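Local structure of plasmodesmata-located protein 8 (Arabidopsis thaliana, 6GRF) at residues Q67-L72 with Y167-G172. The protein probably modulates cell-to-cell trafficking through plasmodesmata, as a membrane protein whose extracellular part carries two tandem DUF26 (Gnk2-like) domains. Residues are numbered along the deposited sequence; the frame is centred on the assembly and turned at random.
Sequences QCRDDL and YAQCVG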
ATOM      1  N   GLN A  67       1.032  -0.022   7.240  1.00 28.33           N
ATOM      2  CA  GLN A  67      -0.388  -0.370   7.201  1.00 29.79           C
ATOM      3  C   GLN A  67      -0.469  -1.877   6.956  1.00 31.38           C
ATOM      4  O   GLN A  67      -0.012  -2.330   5.918  1.00 31.50           O
ATOM      5  CB  GLN A  67      -1.082   0.456   6.113  1.00 29.90           C
ATOM      6  CG  GLN A  67      -2.555   0.135   5.938  1.00 31.89           C
ATOM      7  CD  GLN A  67      -3.349   0.546   7.156  1.00 32.03           C
ATOM      8  OE1 GLN A  67      -3.805  -0.284   7.943  1.00 33.59           O
ATOM      9  NE2 GLN A  67      -3.540   1.834   7.313  1.00 31.00           N
ATOM     10  N   CYS A  68      -0.994  -2.628   7.928  1.00 33.48           N
ATOM     11  CA  CYS A  68      -1.334  -4.030   7.719  1.00 36.96           C
ATOM     12  C   CYS A  68      -2.728  -4.122   7.093  1.00 39.82           C
ATOM     13  O   CYS A  68      -3.531  -3.205   7.210  1.00 39.51           O
ATOM     14  CB  CYS A  68      -1.323  -4.826   9.017  1.00 39.05           C
ATOM     15  SG  CYS A  68       0.331  -4.961   9.743  1.00 39.04           S
ATOM     16  N   ARG A  69      -3.002  -5.249   6.434  1.00 43.06           N
ATOM     17  CA  ARG A  69      -4.357  -5.560   6.026  1.00 47.20           C
ATOM     18  C   ARG A  69      -5.239  -5.529   7.279  1.00 49.61           C
ATOM     19  O   ARG A  69      -4.972  -6.231   8.237  1.00 49.19           O
ATOM     20  CB  ARG A  69      -4.412  -6.908   5.305  1.00 49.76           C
ATOM     21  CG  ARG A  69      -4.326  -6.793   3.791  1.00 50.96           C
ATOM     22  CD  ARG A  69      -4.332  -8.147   3.097  1.00 53.85           C
ATOM     23  NE  ARG A  69      -5.587  -8.866   3.232  1.00 58.00           N
ATOM     24  CZ  ARG A  69      -6.585  -8.816   2.350  1.00 62.47           C
ATOM     25  NH1 ARG A  69      -6.552  -7.928   1.370  1.00 63.04           N
ATOM     26  NH2 ARG A  69      -7.608  -9.655   2.439  1.00 65.50           N
ATOM     27  N   ASP A  70      -6.278  -4.689   7.247  1.00 53.03           N
ATOM     28  CA  ASP A  70      -7.173  -4.454   8.384  1.00 56.98           C
ATOM     29  C   ASP A  70      -8.006  -5.701   8.714  1.00 61.14           C
ATOM     30  O   ASP A  70      -8.601  -5.758   9.778  1.00 63.20           O
ATOM     31  CB  ASP A  70      -8.120  -3.280   8.112  1.00 59.68           C
ATOM     32  CG  ASP A  70      -7.656  -1.937   8.651  1.00 59.08           C
ATOM     33  OD1 ASP A  70      -7.074  -1.914   9.756  1.00 59.06           O
ATOM     34  OD2 ASP A  70      -7.893  -0.917   7.964  1.00 60.23           O
ATOM     35  N   ASP A  71      -8.068  -6.678   7.803  1.00 63.48           N
ATOM     36  CA  ASP A  71      -8.868  -7.896   8.020  1.00 68.77           C
ATOM     37  C   ASP A  71      -7.989  -9.037   8.556  1.00 69.24           C
ATOM     38  O   ASP A  71      -8.360 -10.207   8.430  1.00 73.10           O
ATOM     39  CB  ASP A  71      -9.622  -8.317   6.749  1.00 71.53           C
ATOM     40  CG  ASP A  71      -8.740  -8.547   5.529  1.00 69.50           C
ATOM     41  OD1 ASP A  71      -7.650  -7.955   5.477  1.00 66.09           O
ATOM     42  OD2 ASP A  71      -9.156  -9.306   4.635  1.00 71.67           O
ATOM     43  N   LEU A  72      -6.853  -8.703   9.178  1.00 67.57           N
ATOM     44  CA  LEU A  72      -5.929  -9.714   9.710  1.00 68.61           C
ATOM     45  C   LEU A  72      -5.678  -9.487  11.204  1.00 68.50           C
ATOM     46  O   LEU A  72      -5.832  -8.378  11.717  1.00 67.51           O
ATOM     47  CB  LEU A  72      -4.619  -9.679   8.915  1.00 66.23           C
ATOM     48  CG  LEU A  72      -4.655 -10.395   7.562  1.00 68.01           C
ATOM     49  CD1 LEU A  72      -3.256 -10.476   6.967  1.00 65.75           C
ATOM     50  CD2 LEU A  72      -5.273 -11.787   7.672  1.00 72.42           C
ATOM     51  N   TYR A 167     -11.397  -5.880  -3.504  1.00 26.97           N
ATOM     52  CA  TYR A 167     -10.825  -5.471  -2.232  1.00 26.88           C
ATOM     53  C   TYR A 167     -10.157  -4.111  -2.445  1.00 25.79           C
ATOM     54  O   TYR A 167      -9.473  -3.896  -3.462  1.00 25.53           O
ATOM     55  CB  TYR A 167      -9.835  -6.513  -1.708  1.00 27.77           C
ATOM     56  CG  TYR A 167      -9.293  -6.202  -0.340  1.00 28.48           C
ATOM     57  CD1 TYR A 167      -8.249  -5.302  -0.170  1.00 28.77           C
ATOM     58  CD2 TYR A 167      -9.855  -6.765   0.793  1.00 29.54           C
ATOM     59  CE1 TYR A 167      -7.771  -4.980   1.088  1.00 29.18           C
ATOM     60  CE2 TYR A 167      -9.386  -6.454   2.061  1.00 30.22           C
ATOM     61  CZ  TYR A 167      -8.333  -5.568   2.205  1.00 29.73           C
ATOM     62  OH  TYR A 167      -7.856  -5.259   3.442  1.00 32.12           O
ATOM     63  N   ALA A 168     -10.434  -3.184  -1.535  1.00 25.55           N
ATOM     64  CA  ALA A 168      -9.758  -1.890  -1.506  1.00 26.53           C
ATOM     65  C   ALA A 168      -9.382  -1.533  -0.065  1.00 27.24           C
ATOM     66  O   ALA A 168     -10.060  -1.920   0.880  1.00 27.03           O
ATOM     67  CB  ALA A 168     -10.618  -0.813  -2.113  1.00 26.88           C
ATOM     68  N   GLN A 169      -8.285  -0.784   0.054  1.00 28.08           N
ATOM     69  CA  GLN A 169      -7.696  -0.395   1.335  1.00 29.95           C
ATOM     70  C   GLN A 169      -7.139   1.020   1.153  1.00 28.55           C
ATOM     71  O   GLN A 169      -6.463   1.283   0.159  1.00 27.38           O
ATOM     72  CB  GLN A 169      -6.633  -1.428   1.726  1.00 32.55           C
ATOM     73  CG  GLN A 169      -5.703  -1.036   2.874  1.00 36.70           C
ATOM     74  CD  GLN A 169      -6.089  -1.658   4.195  1.00 40.29           C
ATOM     75  OE1 GLN A 169      -6.532  -0.965   5.114  1.00 47.62           O
ATOM     76  NE2 GLN A 169      -5.947  -2.967   4.302  1.00 40.86           N
ATOM     77  N   CYS A 170      -7.509   1.920   2.072  1.00 28.71           N
ATOM     78  CA  CYS A 170      -6.853   3.227   2.238  1.00 29.99           C
ATOM     79  C   CYS A 170      -5.828   3.157   3.370  1.00 30.26           C
ATOM     80  O   CYS A 170      -6.121   2.610   4.443  1.00 32.25           O
ATOM     81  CB  CYS A 170      -7.856   4.316   2.581  1.00 30.75           C
ATOM     82  SG  CYS A 170      -8.769   4.878   1.126  1.00 33.05           S
ATOM     83  N   VAL A 171      -4.659   3.762   3.146  1.00 30.10           N
ATOM     84  CA  VAL A 171      -3.645   3.859   4.190  1.00 29.85           C
ATOM     85  C   VAL A 171      -4.164   4.827   5.262  1.00 29.56           C
ATOM     86  O   VAL A 171      -4.732   5.849   4.950  1.00 30.40           O
ATOM     87  CB  VAL A 171      -2.280   4.276   3.618  1.00 29.78           C
ATOM     88  CG1 VAL A 171      -1.250   4.468   4.718  1.00 30.73           C
ATOM     89  CG2 VAL A 171      -1.779   3.259   2.606  1.00 29.75           C
ATOM     90  N   GLY A 172      -3.922   4.484   6.528  1.00 29.32           N
ATOM     91  CA  GLY A 172      -4.572   5.084   7.703  1.00 29.59           C
ATOM     92  C   GLY A 172      -4.177   6.531   7.985  1.00 30.05           C
ATOM     93  O   GLY A 172      -4.695   7.086   8.925  1.00 29.78           O
TER
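R69 lies over the ring of Y167 in a cation-pi contact at the buried interface between the two DUF26 domains, where the end of strand 62-68 and the turn after it face strand 164-170. The guanidinium carbon CZ of R69 is 4.0 Å from the Y167 ring centroid, 25° off the ring normal. R69 NH1 does most of the touching, over the centre of the ring and 3.1 Å from Y167 CZ, while the two planes are tilted by 32°. A bend near the end of the R69 chain lays the guanidinium over the ring. D71, in the type I turn R69-L72, forms a salt bridge from OD2 to R69 NH2 (2.7 Å), which would help fix the guanidinium's rotation, although D71 is poorly ordered. D71 OD1 meets the phenol of Y167 tip to tip, 3.4 Å from OH.

Alongside, the amides of Q67 and Q169 lie nearly parallel, their planes 13° apart. Q67, with CG anti to the backbone N and the chain then bent at chi2, brings its amide against the backbone of V171 and G172; Q67 CB is 4.3 Å from V171 CG1. Q169 fits between Q67 and the turn, next to R69 and D70. Y208 of strand 207-213 also packs against R69, Y167 and Q169. C68 and C170 point away, in disulfides to C77 and C179. Equivalent strand ends of the two Gnk2-like domains, each a five-stranded antiparallel sheet with two helices, thus meet in the interface of a tandem DUF26 ectodomain.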